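Local coordinates for protein bifunctional cytochrome P450/NADPH--P450 reductase (Deinococcus aerius, PDB 7F3H) that probably hydroxylates substrates at its haem iron, as the P450 domain of a self-sufficient monooxygenase fused to its own NADPH-dependent reductase, at residues M215-R227 with R251-T263. Residues are numbered along the deposited sequence; the frame is centred on the assembly and turned at random.
Sequences MNELVDEVIRERR and RLSDENIRYQVMT
R227 and R258 reach D254 and D220 by different chain shapes. R227 runs extended from CG to NE, which carries its guanidinium out to D254. R258 bends at chi3 (75°), which puts one guanidinium face against N216 and the NE edge at D220. The two segments belong to the helices that cytochrome P450 nomenclature letters G and I. The axes of helix segments 215-227 and 254-263 come within 9.7 Å, their N-to-C directions 121° apart.

An apolar seam runs from I223 and I257, next to the R227-D254 bridge, to M215 and M262. The D220-R258 bridge flanks it. I223 CD1 packs on I257 CG2 at 3.7 Å. V219 and V261 meet tip to tip through their methyls, and V219 CG1 also rests on R258 CB. Beyond them the M215 and M262 chains cross at about a right angle, with M215 SD 3.6 Å from M262 CE. Helix 175-190 also packs on M215, through F176, L180 and A183.

R258 NE makes a weak bond to D220 OD1, part of a salt bridge. The carboxylate is turned 71° from the guanidinium plane. N216 lays its amide carbon over one face of that guanidinium.

Helix 254-285 leads toward the haem, which T263 touches. At its start S253 is the N-cap: its OG accepts from N256 N at 3.0 Å. Nearby, R227 NH1 and R251 NH1 lie close together, while D254 probably balances the charge of R227. R227 NE donates in the guanidinium plane to the syn lone pair of D254 OD1, at 2.6 Å.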
loop_
_atom_site.group_PDB
_atom_site.type_symbol
_atom_site.label_atom_id
_atom_site.label_comp_id
_atom_site.label_asym_id
_atom_site.label_seq_id
_atom_site.Cartn_x
_atom_site.Cartn_y
_atom_site.Cartn_z
ATOM N N MET A 215 21.554 -2.950 -4.530
ATOM C CA MET A 215 20.331 -2.593 -5.258
ATOM C C MET A 215 20.571 -1.435 -6.224
ATOM O O MET A 215 20.217 -1.522 -7.413
ATOM C CB MET A 215 19.221 -2.242 -4.272
ATOM C CG MET A 215 18.784 -3.445 -3.484
ATOM S SD MET A 215 17.177 -3.235 -2.745
ATOM C CE MET A 215 17.642 -2.710 -1.102
ATOM N N ASN A 216 21.147 -0.332 -5.714
ATOM C CA ASN A 216 21.495 0.805 -6.559
ATOM C C ASN A 216 22.324 0.349 -7.747
ATOM O O ASN A 216 22.085 0.783 -8.871
ATOM C CB ASN A 216 22.264 1.875 -5.769
ATOM C CG ASN A 216 21.436 2.490 -4.642
ATOM O OD1 ASN A 216 20.212 2.334 -4.621
ATOM N ND2 ASN A 216 22.093 3.196 -3.702
ATOM N N GLU A 217 23.303 -0.534 -7.512
ATOM C CA GLU A 217 24.165 -1.044 -8.578
ATOM C C GLU A 217 23.369 -1.742 -9.673
ATOM O O GLU A 217 23.605 -1.504 -10.864
ATOM C CB GLU A 217 25.237 -1.980 -8.015
ATOM C CG GLU A 217 26.458 -1.237 -7.468
ATOM C CD GLU A 217 27.312 -0.591 -8.567
ATOM O OE1 GLU A 217 27.808 -1.339 -9.455
ATOM O OE2 GLU A 217 27.477 0.665 -8.529
ATOM N N LEU A 218 22.512 -2.698 -9.298
ATOM C CA LEU A 218 21.732 -3.387 -10.322
ATOM C C LEU A 218 20.904 -2.396 -11.133
ATOM O O LEU A 218 20.897 -2.442 -12.379
ATOM C CB LEU A 218 20.831 -4.441 -9.683
ATOM C CG LEU A 218 19.952 -5.327 -10.588
ATOM C CD1 LEU A 218 19.711 -6.716 -9.952
ATOM C CD2 LEU A 218 18.598 -4.641 -10.978
ATOM N N VAL A 219 20.203 -1.479 -10.444
ATOM C CA VAL A 219 19.297 -0.598 -11.180
ATOM C C VAL A 219 20.102 0.337 -12.088
ATOM O O VAL A 219 19.790 0.486 -13.268
ATOM C CB VAL A 219 18.352 0.170 -10.226
ATOM C CG1 VAL A 219 17.573 1.206 -10.997
ATOM C CG2 VAL A 219 17.358 -0.779 -9.517
ATOM N N ASP A 220 21.157 0.955 -11.552
ATOM C CA ASP A 220 22.110 1.775 -12.313
ATOM C C ASP A 220 22.645 1.101 -13.577
ATOM O O ASP A 220 22.754 1.719 -14.628
ATOM C CB ASP A 220 23.300 2.113 -11.430
ATOM C CG ASP A 220 22.968 3.154 -10.383
ATOM O OD1 ASP A 220 21.924 3.830 -10.500
ATOM O OD2 ASP A 220 23.784 3.276 -9.425
ATOM N N GLU A 221 22.991 -0.155 -13.460
ATOM C CA GLU A 221 23.466 -0.985 -14.534
ATOM C C GLU A 221 22.394 -1.119 -15.623
ATOM O O GLU A 221 22.633 -0.776 -16.796
ATOM C CB GLU A 221 23.870 -2.198 -13.690
ATOM C CG GLU A 221 24.562 -3.524 -13.830
ATOM C CD GLU A 221 23.736 -4.807 -14.310
ATOM O OE1 GLU A 221 22.425 -4.843 -14.201
ATOM O OE2 GLU A 221 24.434 -5.878 -14.686
ATOM N N VAL A 222 21.171 -1.454 -15.230
ATOM C CA VAL A 222 20.066 -1.468 -16.188
ATOM C C VAL A 222 19.941 -0.107 -16.876
ATOM O O VAL A 222 19.750 -0.021 -18.107
ATOM C CB VAL A 222 18.747 -1.869 -15.486
ATOM C CG1 VAL A 222 17.456 -1.451 -16.252
ATOM C CG2 VAL A 222 18.806 -3.314 -15.121
ATOM N N ILE A 223 20.066 0.977 -16.114
ATOM C CA ILE A 223 19.882 2.329 -16.672
ATOM C C ILE A 223 20.964 2.683 -17.683
ATOM O O ILE A 223 20.664 3.157 -18.785
ATOM C CB ILE A 223 19.823 3.388 -15.545
ATOM C CG1 ILE A 223 18.448 3.441 -14.928
ATOM C CG2 ILE A 223 20.173 4.758 -16.086
ATOM C CD1 ILE A 223 18.452 4.117 -13.540
ATOM N N ARG A 224 22.237 2.446 -17.341
ATOM C CA ARG A 224 23.301 2.937 -18.234
ATOM C C ARG A 224 23.103 2.193 -19.563
ATOM O O ARG A 224 23.613 2.573 -20.645
ATOM C CB ARG A 224 24.714 2.563 -17.797
ATOM C CG ARG A 224 25.396 1.283 -18.149
ATOM C CD ARG A 224 26.518 1.398 -17.259
ATOM N NE ARG A 224 26.111 0.924 -15.925
ATOM C CZ ARG A 224 26.526 1.215 -14.722
ATOM N NH1 ARG A 224 27.223 2.280 -14.436
ATOM N NH2 ARG A 224 26.102 0.407 -13.755
ATOM N N GLU A 225 22.422 1.046 -19.428
ATOM C CA GLU A 225 22.836 0.002 -20.254
ATOM C C GLU A 225 21.644 -0.253 -21.141
ATOM O O GLU A 225 21.856 -0.941 -22.248
ATOM C CB GLU A 225 23.339 -0.976 -19.181
ATOM C CG GLU A 225 24.188 -2.199 -19.391
ATOM C CD GLU A 225 25.401 -1.837 -20.219
ATOM O OE1 GLU A 225 25.760 -0.715 -20.541
ATOM O OE2 GLU A 225 26.246 -2.624 -19.739
ATOM N N ARG A 226 20.580 0.439 -20.866
ATOM C CA ARG A 226 19.472 0.992 -21.661
ATOM C C ARG A 226 19.770 2.348 -22.372
ATOM O O ARG A 226 19.215 2.648 -23.443
ATOM C CB ARG A 226 18.310 1.221 -20.751
ATOM C CG ARG A 226 16.975 1.258 -21.345
ATOM C CD ARG A 226 16.520 -0.177 -21.504
ATOM N NE ARG A 226 15.165 -0.222 -22.037
ATOM C CZ ARG A 226 14.059 -0.216 -21.299
ATOM N NH1 ARG A 226 12.870 -0.283 -21.884
ATOM N NH2 ARG A 226 14.141 -0.170 -19.977
ATOM N N ARG A 227 20.575 3.239 -21.759
ATOM C CA ARG A 227 20.967 4.512 -22.416
ATOM C C ARG A 227 21.873 4.257 -23.596
ATOM O O ARG A 227 21.949 5.082 -24.535
ATOM C CB ARG A 227 21.599 5.490 -21.409
ATOM C CG ARG A 227 20.557 6.067 -20.399
ATOM C CD ARG A 227 21.004 7.388 -19.731
ATOM N NE ARG A 227 19.968 8.144 -18.994
ATOM C CZ ARG A 227 18.949 8.798 -19.559
ATOM N NH1 ARG A 227 18.085 9.478 -18.803
ATOM N NH2 ARG A 227 18.772 8.764 -20.879
ATOM N N ARG A 251 14.864 16.874 -18.053
ATOM C CA ARG A 251 14.672 15.448 -17.843
ATOM C C ARG A 251 15.060 15.083 -16.414
ATOM O O ARG A 251 15.674 15.875 -15.684
ATOM C CB ARG A 251 15.496 14.618 -18.830
ATOM C CG ARG A 251 14.932 14.539 -20.241
ATOM C CD ARG A 251 15.740 13.606 -21.134
ATOM N NE ARG A 251 17.061 14.160 -21.452
ATOM C CZ ARG A 251 18.209 13.791 -20.871
ATOM N NH1 ARG A 251 18.225 12.838 -19.940
ATOM N NH2 ARG A 251 19.354 14.367 -21.238
ATOM N N LEU A 252 14.667 13.881 -15.998
ATOM C CA LEU A 252 15.100 13.398 -14.701
ATOM C C LEU A 252 16.556 12.968 -14.807
ATOM O O LEU A 252 16.958 12.392 -15.821
ATOM C CB LEU A 252 14.213 12.234 -14.251
ATOM C CG LEU A 252 12.751 12.546 -13.904
ATOM C CD1 LEU A 252 12.101 11.313 -13.356
ATOM C CD2 LEU A 252 12.646 13.652 -12.885
ATOM N N SER A 253 17.356 13.282 -13.777
ATOM C CA SER A 253 18.714 12.744 -13.654
ATOM C C SER A 253 18.700 11.223 -13.544
ATOM O O SER A 253 17.700 10.604 -13.161
ATOM C CB SER A 253 19.442 13.326 -12.447
ATOM O OG SER A 253 19.040 12.699 -11.244
ATOM N N ASP A 254 19.870 10.624 -13.791
ATOM C CA ASP A 254 19.985 9.169 -13.681
ATOM C C ASP A 254 19.843 8.729 -12.225
ATOM O O ASP A 254 19.166 7.729 -11.934
ATOM C CB ASP A 254 21.320 8.689 -14.272
ATOM C CG ASP A 254 21.342 8.658 -15.828
ATOM O OD1 ASP A 254 20.286 8.690 -16.522
ATOM O OD2 ASP A 254 22.466 8.583 -16.358
ATOM N N GLU A 255 20.434 9.495 -11.300
ATOM C CA GLU A 255 20.284 9.199 -9.882
ATOM C C GLU A 255 18.807 9.181 -9.507
ATOM O O GLU A 255 18.308 8.224 -8.904
ATOM C CB GLU A 255 20.976 10.275 -9.040
ATOM C CG GLU A 255 21.264 9.847 -7.634
ATOM C CD GLU A 255 21.575 10.993 -6.713
ATOM O OE1 GLU A 255 21.196 12.118 -7.046
ATOM O OE2 GLU A 255 22.243 10.787 -5.678
ATOM N N ASN A 256 18.076 10.215 -9.926
ATOM C CA ASN A 256 16.678 10.302 -9.536
ATOM C C ASN A 256 15.828 9.223 -10.204
ATOM O O ASN A 256 14.849 8.762 -9.610
ATOM C CB ASN A 256 16.118 11.694 -9.823
ATOM C CG ASN A 256 14.773 11.910 -9.157
ATOM O OD1 ASN A 256 13.715 11.643 -9.762
ATOM N ND2 ASN A 256 14.799 12.372 -7.896
ATOM N N ILE A 257 16.136 8.847 -11.455
ATOM C CA ILE A 257 15.441 7.715 -12.072
ATOM C C ILE A 257 15.621 6.443 -11.245
ATOM O O ILE A 257 14.671 5.669 -11.036
ATOM C CB ILE A 257 15.922 7.500 -13.512
ATOM C CG1 ILE A 257 15.498 8.669 -14.394
ATOM C CG2 ILE A 257 15.401 6.176 -14.040
ATOM C CD1 ILE A 257 16.165 8.675 -15.762
ATOM N N ARG A 258 16.849 6.175 -10.800
ATOM C CA ARG A 258 17.037 4.978 -9.985
ATOM C C ARG A 258 16.220 5.094 -8.708
ATOM O O ARG A 258 15.575 4.121 -8.285
ATOM C CB ARG A 258 18.518 4.718 -9.674
ATOM C CG ARG A 258 18.715 4.220 -8.261
ATOM C CD ARG A 258 20.109 3.782 -7.953
ATOM N NE ARG A 258 21.087 4.859 -7.767
ATOM C CZ ARG A 258 21.223 5.575 -6.651
ATOM N NH1 ARG A 258 20.424 5.366 -5.633
ATOM N NH2 ARG A 258 22.153 6.521 -6.553
ATOM N N TYR A 259 16.223 6.293 -8.100
ATOM C CA TYR A 259 15.413 6.543 -6.911
ATOM C C TYR A 259 13.934 6.253 -7.169
ATOM O O TYR A 259 13.271 5.602 -6.350
ATOM C CB TYR A 259 15.605 7.981 -6.462
ATOM C CG TYR A 259 16.842 8.181 -5.644
ATOM C CD1 TYR A 259 17.350 7.151 -4.847
ATOM C CD2 TYR A 259 17.513 9.404 -5.642
ATOM C CE1 TYR A 259 18.497 7.343 -4.090
ATOM C CE2 TYR A 259 18.656 9.588 -4.877
ATOM C CZ TYR A 259 19.133 8.561 -4.111
ATOM O OH TYR A 259 20.252 8.765 -3.359
ATOM N N GLN A 260 13.417 6.660 -8.328
ATOM C CA GLN A 260 12.018 6.378 -8.642
ATOM C C GLN A 260 11.785 4.878 -8.795
ATOM O O GLN A 260 10.760 4.356 -8.337
ATOM C CB GLN A 260 11.574 7.108 -9.917
ATOM C CG GLN A 260 11.712 8.650 -9.911
ATOM C CD GLN A 260 11.087 9.352 -8.706
ATOM O OE1 GLN A 260 10.226 8.798 -8.000
ATOM N NE2 GLN A 260 11.528 10.587 -8.461
ATOM N N VAL A 261 12.706 4.169 -9.461
ATOM C CA VAL A 261 12.558 2.713 -9.575
ATOM C C VAL A 261 12.504 2.067 -8.187
ATOM O O VAL A 261 11.612 1.246 -7.879
ATOM C CB VAL A 261 13.679 2.123 -10.448
ATOM C CG1 VAL A 261 13.772 0.605 -10.243
ATOM C CG2 VAL A 261 13.442 2.500 -11.906
ATOM N N MET A 262 13.453 2.443 -7.324
ATOM C CA MET A 262 13.440 1.948 -5.949
ATOM C C MET A 262 12.113 2.282 -5.271
ATOM O O MET A 262 11.554 1.455 -4.554
ATOM C CB MET A 262 14.606 2.538 -5.149
ATOM C CG MET A 262 16.011 2.042 -5.530
ATOM S SD MET A 262 16.164 0.253 -5.543
ATOM C CE MET A 262 15.627 -0.181 -3.865
ATOM N N THR A 263 11.579 3.480 -5.541
ATOM C CA THR A 263 10.345 3.965 -4.934
ATOM C C THR A 263 9.154 3.104 -5.352
ATOM O O THR A 263 8.332 2.711 -4.516
ATOM C CB THR A 263 10.151 5.446 -5.329
ATOM O OG1 THR A 263 11.252 6.212 -4.836
ATOM C CG2 THR A 263 8.884 6.042 -4.744
HETATM O O HOH W 1 21.509 5.466 -12.266
#